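Local coordinates for protein fiber (Bovine adenovirus 4, PDB 4UE0) that forms the trimeric head at the end of the viral fibre, a capsid protein that probably attaches the virus to a receptor on the host cell, at residues R12-G15 / I20-L23; C74-P79 / K84-T89. One frame throughout, in Å; residues are numbered along the deposited sequence.

Contact 1. Residues R12-G15 / I20-L23; sequences RVVG and IIAL
V13 and I20 meet diagonally on one face of this two-strand ladder, and the isoleucine does most of the reaching. From its CB, CG2 goes to V13 CG1, 3.7 Å away. The other branch runs through CG1, which stands beside the backbone N (chi1 -73°); a second turn at chi2 (-72°) then swings CD1 back across the gap, 3.7 Å from V13 CG1 and 4.0 Å from G15 CA. The length of isoleucine beyond its branch thus lets CD1 lie against the glycine at an exposed end of the ladder. A22, whose single methyl leaves room for T119 of the second subunit to come close, shares this face, and V13 packs there on I32 of that subunit. On the other face V14 CB lies 3.7 Å from I21 CG1, and V14, I21 and L23 reach strand 51-55, apolar surfaces suited to an interior. R12 also lies on F54, and its NH1 leads away to D57 (salt bridge) and the carbonyl of Q55 (hydrogen bond). Backbone bonds tie R12 to L23 and V14 to I21, the V14 N to I21 O bond being almost straight (179°, 2.8 Å). The arrangement is that of a β-hairpin at the edge of one sheet of a β-sandwich.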
ATOM      1  N   ARG A  12     -17.992  -3.582  -2.850  1.00 19.23           N
ATOM      2  CA  ARG A  12     -19.126  -2.775  -2.432  1.00 21.05           C
ATOM      3  C   ARG A  12     -18.827  -1.332  -2.790  1.00 19.14           C
ATOM      4  O   ARG A  12     -17.812  -0.771  -2.378  1.00 20.12           O
ATOM      5  CB  ARG A  12     -19.319  -2.911  -0.922  1.00 23.37           C
ATOM      6  CG  ARG A  12     -20.290  -1.937  -0.283  1.00 22.81           C
ATOM      7  CD  ARG A  12     -21.681  -2.060  -0.893  1.00 25.42           C
ATOM      8  NE  ARG A  12     -22.564  -1.043  -0.340  1.00 28.13           N
ATOM      9  CZ  ARG A  12     -23.115  -1.112   0.869  1.00 26.20           C
ATOM     10  NH1 ARG A  12     -22.927  -2.176   1.650  1.00 29.07           N
ATOM     11  NH2 ARG A  12     -23.859  -0.106   1.301  1.00 32.38           N
ATOM     12  N   VAL A  13     -19.720  -0.740  -3.561  1.00 20.07           N
ATOM     13  CA  VAL A  13     -19.690   0.664  -3.830  1.00 17.37           C
ATOM     14  C   VAL A  13     -20.592   1.331  -2.799  1.00 17.71           C
ATOM     15  O   VAL A  13     -21.705   0.847  -2.551  1.00 20.86           O
ATOM     16  CB  VAL A  13     -20.136   0.925  -5.272  1.00 23.53           C
ATOM     17  CG1 VAL A  13     -20.331   2.400  -5.499  1.00 27.11           C
ATOM     18  CG2 VAL A  13     -19.117   0.357  -6.245  1.00 26.86           C
ATOM     19  N   VAL A  14     -20.103   2.389  -2.163  1.00 16.71           N
ATOM     20  CA  VAL A  14     -20.874   3.120  -1.158  1.00 16.68           C
ATOM     21  C   VAL A  14     -21.048   4.555  -1.613  1.00 15.79           C
ATOM     22  O   VAL A  14     -20.063   5.269  -1.791  1.00 17.24           O
ATOM     23  CB  VAL A  14     -20.130   3.122   0.190  1.00 18.36           C
ATOM     24  CG1 VAL A  14     -20.913   3.880   1.258  1.00 18.66           C
ATOM     25  CG2 VAL A  14     -19.869   1.701   0.655  1.00 19.41           C
ATOM     26  N   GLY A  15     -22.297   4.982  -1.769  1.00 17.21           N
ATOM     27  CA  GLY A  15     -22.593   6.399  -1.910  1.00 17.17           C
ATOM     28  C   GLY A  15     -22.686   7.033  -0.532  1.00 17.47           C
ATOM     29  O   GLY A  15     -23.449   6.584   0.312  1.00 21.89           O
ATOM     30  N   ILE A  20     -18.710   8.854  -3.913  1.00 14.98           N
ATOM     31  CA  ILE A  20     -18.627   7.376  -3.951  1.00 17.33           C
ATOM     32  C   ILE A  20     -17.296   6.953  -3.380  1.00 15.69           C
ATOM     33  O   ILE A  20     -16.258   7.560  -3.672  1.00 16.79           O
ATOM     34  CB  ILE A  20     -18.610   6.851  -5.437  1.00 24.89           C
ATOM     35  CG1 ILE A  20     -19.981   6.975  -6.069  1.00 28.18           C
ATOM     36  CG2 ILE A  20     -18.125   5.388  -5.569  1.00 27.61           C
ATOM     37  CD1 ILE A  20     -21.017   5.991  -5.564  1.00 29.19           C
ATOM     38  N   ILE A  21     -17.335   5.868  -2.607  1.00 13.98           N
ATOM     39  CA  ILE A  21     -16.138   5.109  -2.304  1.00 14.73           C
ATOM     40  C   ILE A  21     -16.377   3.678  -2.732  1.00 15.66           C
ATOM     41  O   ILE A  21     -17.521   3.205  -2.772  1.00 18.47           O
ATOM     42  CB  ILE A  21     -15.710   5.141  -0.844  1.00 16.12           C
ATOM     43  CG1 ILE A  21     -16.688   4.452   0.080  1.00 18.68           C
ATOM     44  CG2 ILE A  21     -15.401   6.539  -0.432  1.00 17.75           C
ATOM     45  CD1 ILE A  21     -16.056   4.123   1.411  1.00 18.09           C
ATOM     46  N   ALA A  22     -15.304   3.008  -3.138  1.00 13.88           N
ATOM     47  CA  ALA A  22     -15.420   1.646  -3.649  1.00 15.50           C
ATOM     48  C   ALA A  22     -14.468   0.742  -2.881  1.00 13.56           C
ATOM     49  O   ALA A  22     -13.247   0.916  -2.933  1.00 14.29           O
ATOM     50  CB  ALA A  22     -15.167   1.583  -5.143  1.00 16.94           C
ATOM     51  N   LEU A  23     -15.065  -0.205  -2.169  1.00 14.30           N
ATOM     52  CA  LEU A  23     -14.363  -1.149  -1.297  1.00 13.94           C
ATOM     53  C   LEU A  23     -14.290  -2.529  -1.906  1.00 15.65           C
ATOM     54  O   LEU A  23     -15.231  -2.973  -2.564  1.00 18.63           O
ATOM     55  CB  LEU A  23     -15.067  -1.243   0.043  1.00 15.77           C
ATOM     56  CG  LEU A  23     -15.221   0.062   0.818  1.00 16.34           C
ATOM     57  CD1 LEU A  23     -16.199  -0.111   1.984  1.00 18.78           C
ATOM     58  CD2 LEU A  23     -13.863   0.500   1.313  1.00 15.63           C
TER

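Contact 2. Residues C74-P79 / K84-T89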
ATOM      1  N   CYS A  74      -3.782   6.753   4.400  1.00  9.20           N
ATOM      2  CA  CYS A  74      -3.940   7.341   3.090  1.00  9.33           C
ATOM      3  C   CYS A  74      -3.441   8.754   3.124  1.00  9.21           C
ATOM      4  O   CYS A  74      -3.084   9.270   4.191  1.00 10.09           O
ATOM      5  CB  CYS A  74      -5.405   7.247   2.636  1.00 10.65           C
ATOM      6  SG  CYS A  74      -6.540   8.218   3.614  1.00 11.71           S
ATOM      7  N   THR A  75      -3.412   9.413   1.958  1.00  9.54           N
ATOM      8  CA  THR A  75      -2.916  10.778   1.872  1.00  9.40           C
ATOM      9  C   THR A  75      -3.802  11.630   0.978  1.00  9.58           C
ATOM     10  O   THR A  75      -4.556  11.144   0.149  1.00 10.26           O
ATOM     11  CB  THR A  75      -1.473  10.845   1.327  1.00 10.96           C
ATOM     12  OG1 THR A  75      -1.447  10.483  -0.062  1.00 11.78           O
ATOM     13  CG2 THR A  75      -0.506   9.974   2.140  1.00 11.35           C
ATOM     14  N   GLN A  76      -3.632  12.934   1.173  1.00  9.94           N
ATOM     15  CA  GLN A  76      -4.059  13.941   0.195  1.00 10.11           C
ATOM     16  C   GLN A  76      -2.899  14.906  -0.063  1.00 11.24           C
ATOM     17  O   GLN A  76      -2.105  15.194   0.829  1.00 11.75           O
ATOM     18  CB  GLN A  76      -5.241  14.775   0.691  1.00 10.93           C
ATOM     19  CG  GLN A  76      -6.532  13.996   0.808  1.00 11.23           C
ATOM     20  CD  GLN A  76      -7.639  14.876   1.317  1.00 11.44           C
ATOM     21  OE1 GLN A  76      -7.542  15.463   2.401  1.00 12.18           O
ATOM     22  NE2 GLN A  76      -8.700  15.025   0.534  1.00 12.66           N
ATOM     23  N   GLN A  77      -2.815  15.368  -1.296  1.00 10.96           N
ATOM     24  CA  GLN A  77      -1.839  16.371  -1.708  1.00 11.96           C
ATOM     25  C   GLN A  77      -2.532  17.710  -1.753  1.00 15.27           C
ATOM     26  O   GLN A  77      -3.475  17.905  -2.522  1.00 16.39           O
ATOM     27  CB  GLN A  77      -1.276  16.006  -3.063  1.00 12.89           C
ATOM     28  CG  GLN A  77      -0.279  17.008  -3.599  1.00 13.43           C
ATOM     29  CD  GLN A  77       0.398  16.555  -4.851  1.00 13.17           C
ATOM     30  OE1 GLN A  77       0.831  15.431  -4.946  1.00 13.92           O
ATOM     31  NE2 GLN A  77       0.528  17.452  -5.807  1.00 17.23           N
ATOM     32  N   LEU A  78      -2.076  18.604  -0.880  1.00 17.02           N
ATOM     33  CA  LEU A  78      -2.707  19.906  -0.712  1.00 21.63           C
ATOM     34  C   LEU A  78      -2.297  20.836  -1.839  1.00 23.81           C
ATOM     35  O   LEU A  78      -1.344  20.571  -2.561  1.00 22.71           O
ATOM     36  CB  LEU A  78      -2.351  20.481   0.644  1.00 24.65           C
ATOM     37  CG  LEU A  78      -3.154  19.970   1.834  1.00 31.19           C
ATOM     38  CD1 LEU A  78      -3.940  18.689   1.630  1.00 33.78           C
ATOM     39  CD2 LEU A  78      -2.226  19.821   3.024  1.00 36.76           C
ATOM     40  N   PRO A  79      -3.036  21.932  -2.017  1.00 28.74           N
ATOM     41  CA  PRO A  79      -2.719  22.814  -3.139  1.00 30.32           C
ATOM     42  C   PRO A  79      -1.268  23.337  -3.176  1.00 28.68           C
ATOM     43  O   PRO A  79      -0.737  23.561  -4.267  1.00 35.68           O
ATOM     44  CB  PRO A  79      -3.699  23.964  -2.953  1.00 34.79           C
ATOM     45  CG  PRO A  79      -4.864  23.344  -2.256  1.00 37.30           C
ATOM     46  CD  PRO A  79      -4.255  22.360  -1.307  1.00 32.19           C
ATOM     47  N   LYS A  84      -0.652  15.494   3.368  1.00 11.96           N
ATOM     48  CA  LYS A  84      -1.254  15.145   4.643  1.00 12.07           C
ATOM     49  C   LYS A  84      -1.511  13.650   4.655  1.00 10.72           C
ATOM     50  O   LYS A  84      -2.103  13.118   3.715  1.00 11.14           O
ATOM     51  CB  LYS A  84      -2.588  15.894   4.866  1.00 15.20           C
ATOM     52  CG  LYS A  84      -3.249  15.586   6.204  1.00 23.29           C
ATOM     53  CD  LYS A  84      -2.767  16.404   7.377  1.00 34.50           C
ATOM     54  CE  LYS A  84      -3.828  16.363   8.478  1.00 41.44           C
ATOM     55  NZ  LYS A  84      -3.550  17.294   9.604  1.00 52.31           N
ATOM     56  N   THR A  85      -1.050  12.984   5.707  1.00 10.84           N
ATOM     57  CA  THR A  85      -1.295  11.556   5.923  1.00 11.01           C
ATOM     58  C   THR A  85      -2.384  11.385   6.972  1.00 10.31           C
ATOM     59  O   THR A  85      -2.372  12.042   8.006  1.00 12.11           O
ATOM     60  CB  THR A  85      -0.009  10.853   6.352  1.00 11.51           C
ATOM     61  OG1 THR A  85       0.992  11.069   5.359  1.00 11.67           O
ATOM     62  CG2 THR A  85      -0.215   9.365   6.505  1.00 11.80           C
ATOM     63  N   TYR A  86      -3.346  10.514   6.680  1.00  9.85           N
ATOM     64  CA  TYR A  86      -4.463  10.189   7.554  1.00  9.59           C
ATOM     65  C   TYR A  86      -4.433   8.748   7.956  1.00  9.37           C
ATOM     66  O   TYR A  86      -4.192   7.873   7.110  1.00 11.26           O
ATOM     67  CB  TYR A  86      -5.798  10.456   6.868  1.00 10.19           C
ATOM     68  CG  TYR A  86      -5.943  11.848   6.324  1.00 11.33           C
ATOM     69  CD1 TYR A  86      -5.545  12.138   5.026  1.00 11.51           C
ATOM     70  CD2 TYR A  86      -6.498  12.877   7.072  1.00 12.32           C
ATOM     71  CE1 TYR A  86      -5.677  13.385   4.482  1.00 12.29           C
ATOM     72  CE2 TYR A  86      -6.625  14.158   6.538  1.00 13.38           C
ATOM     73  CZ  TYR A  86      -6.232  14.402   5.246  1.00 12.91           C
ATOM     74  OH  TYR A  86      -6.362  15.680   4.722  1.00 14.66           O
ATOM     75  N   GLY A  87      -4.685   8.503   9.232  1.00  9.84           N
ATOM     76  CA  GLY A  87      -4.968   7.165   9.686  1.00  9.57           C
ATOM     77  C   GLY A  87      -6.411   6.796   9.367  1.00  9.54           C
ATOM     78  O   GLY A  87      -7.297   7.651   9.453  1.00 10.73           O
ATOM     79  N   VAL A  88      -6.637   5.546   8.980  1.00  9.50           N
ATOM     80  CA  VAL A  88      -7.951   5.045   8.592  1.00  8.83           C
ATOM     81  C   VAL A  88      -8.259   3.825   9.457  1.00  9.74           C
ATOM     82  O   VAL A  88      -7.528   2.854   9.430  1.00 10.46           O
ATOM     83  CB  VAL A  88      -7.984   4.628   7.113  1.00  9.60           C
ATOM     84  CG1 VAL A  88      -9.423   4.312   6.730  1.00 11.27           C
ATOM     85  CG2 VAL A  88      -7.401   5.698   6.204  1.00  9.94           C
ATOM     86  N   THR A  89      -9.279   3.954  10.291  1.00  9.84           N
ATOM     87  CA  THR A  89      -9.678   2.865  11.196  1.00 10.01           C
ATOM     88  C   THR A  89     -11.055   2.395  10.772  1.00  9.64           C
ATOM     89  O   THR A  89     -11.986   3.207  10.729  1.00 11.43           O
ATOM     90  CB  THR A  89      -9.684   3.367  12.653  1.00 11.53           C
ATOM     91  OG1 THR A  89      -8.361   3.838  13.004  1.00 12.16           O
ATOM     92  CG2 THR A  89     -10.071   2.235  13.599  1.00 13.13           C
TER
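The β-hairpin of strands 70-77 and 83-93 pairs C74 with Y86, T75 with T85 and Q76 with K84 across its antiparallel ladder. Paired backbone bonds hold the first and last of these; Y86 N to C74 O is 2.8 Å and nearly straight (176°), and K84 N to Q76 O is 2.9 Å. T75 and T85 form the non-hydrogen-bonded pair between them, where T75 CA comes 3.1 Å from K84 O in a CA-H...O contact.

Y86 dominates the face it shares with C74, Q76 and K84. With CG beside the backbone N (chi1 -54°), the ring swings along the ladder toward Q76, its edge alongside T75 CA and the backbone N of Q76. The aliphatic CG of K84 covers one ring face near the rim, so that one methylene of the lysine rests on the ring while its charged end leads away. Q76 extends beyond CG and crosses the ring obliquely, the amide and ring planes 65° apart. Its OE1 lies 2.6 Å from Y86 OH, at most a weak hydrogen bond because the hydroxyl proton has another acceptor within reach, and also accepts from the backbone N of E106; NE2 donates to the carbonyl of I109, so that a buried amide is satisfied at both ends.

This hairpin edges the second sheet of the β-sandwich, and the C74 end of this face turns to the interior: C74 SG, 3.7 Å from V88 CG2 and 4.0 Å from Y86 CB, sits among F101 and W114 and makes an oblique sulfur-aromatic contact with the tyrosine.

The threonines occupy the other face, at the trimer interface, where each offers a methyl for packing and a hydroxyl for polar contacts. T75 CG2 packs 3.7 Å from T85 OG1, while T75 OG1 and Y71 OH of the second subunit share a hydrogen bond and T85 rests on I83 of the third.

How the contacts relate
Contacts 1 and 2 each close a β-hairpin at the edge of a different four-stranded sheet, with centres about 18 Å apart and nearest atoms about 8 Å apart. Contact 1 is partly buried, its exposed residues, G15 and I20, lying at the turn end; contact 2 is mostly buried, with K84 the exposed exception. Aliphatic packing carries contact 1, where the one charged side chain finds its main partners elsewhere in the chain. Contact 2 adds polar and aromatic chemistry, a tyrosine, a glutamine amide and a sulfur. Both send one face inward and the other toward a neighbour, but contact 1 meets the second subunit through packing, whereas contact 2 adds a hydrogen bond and also touches the third.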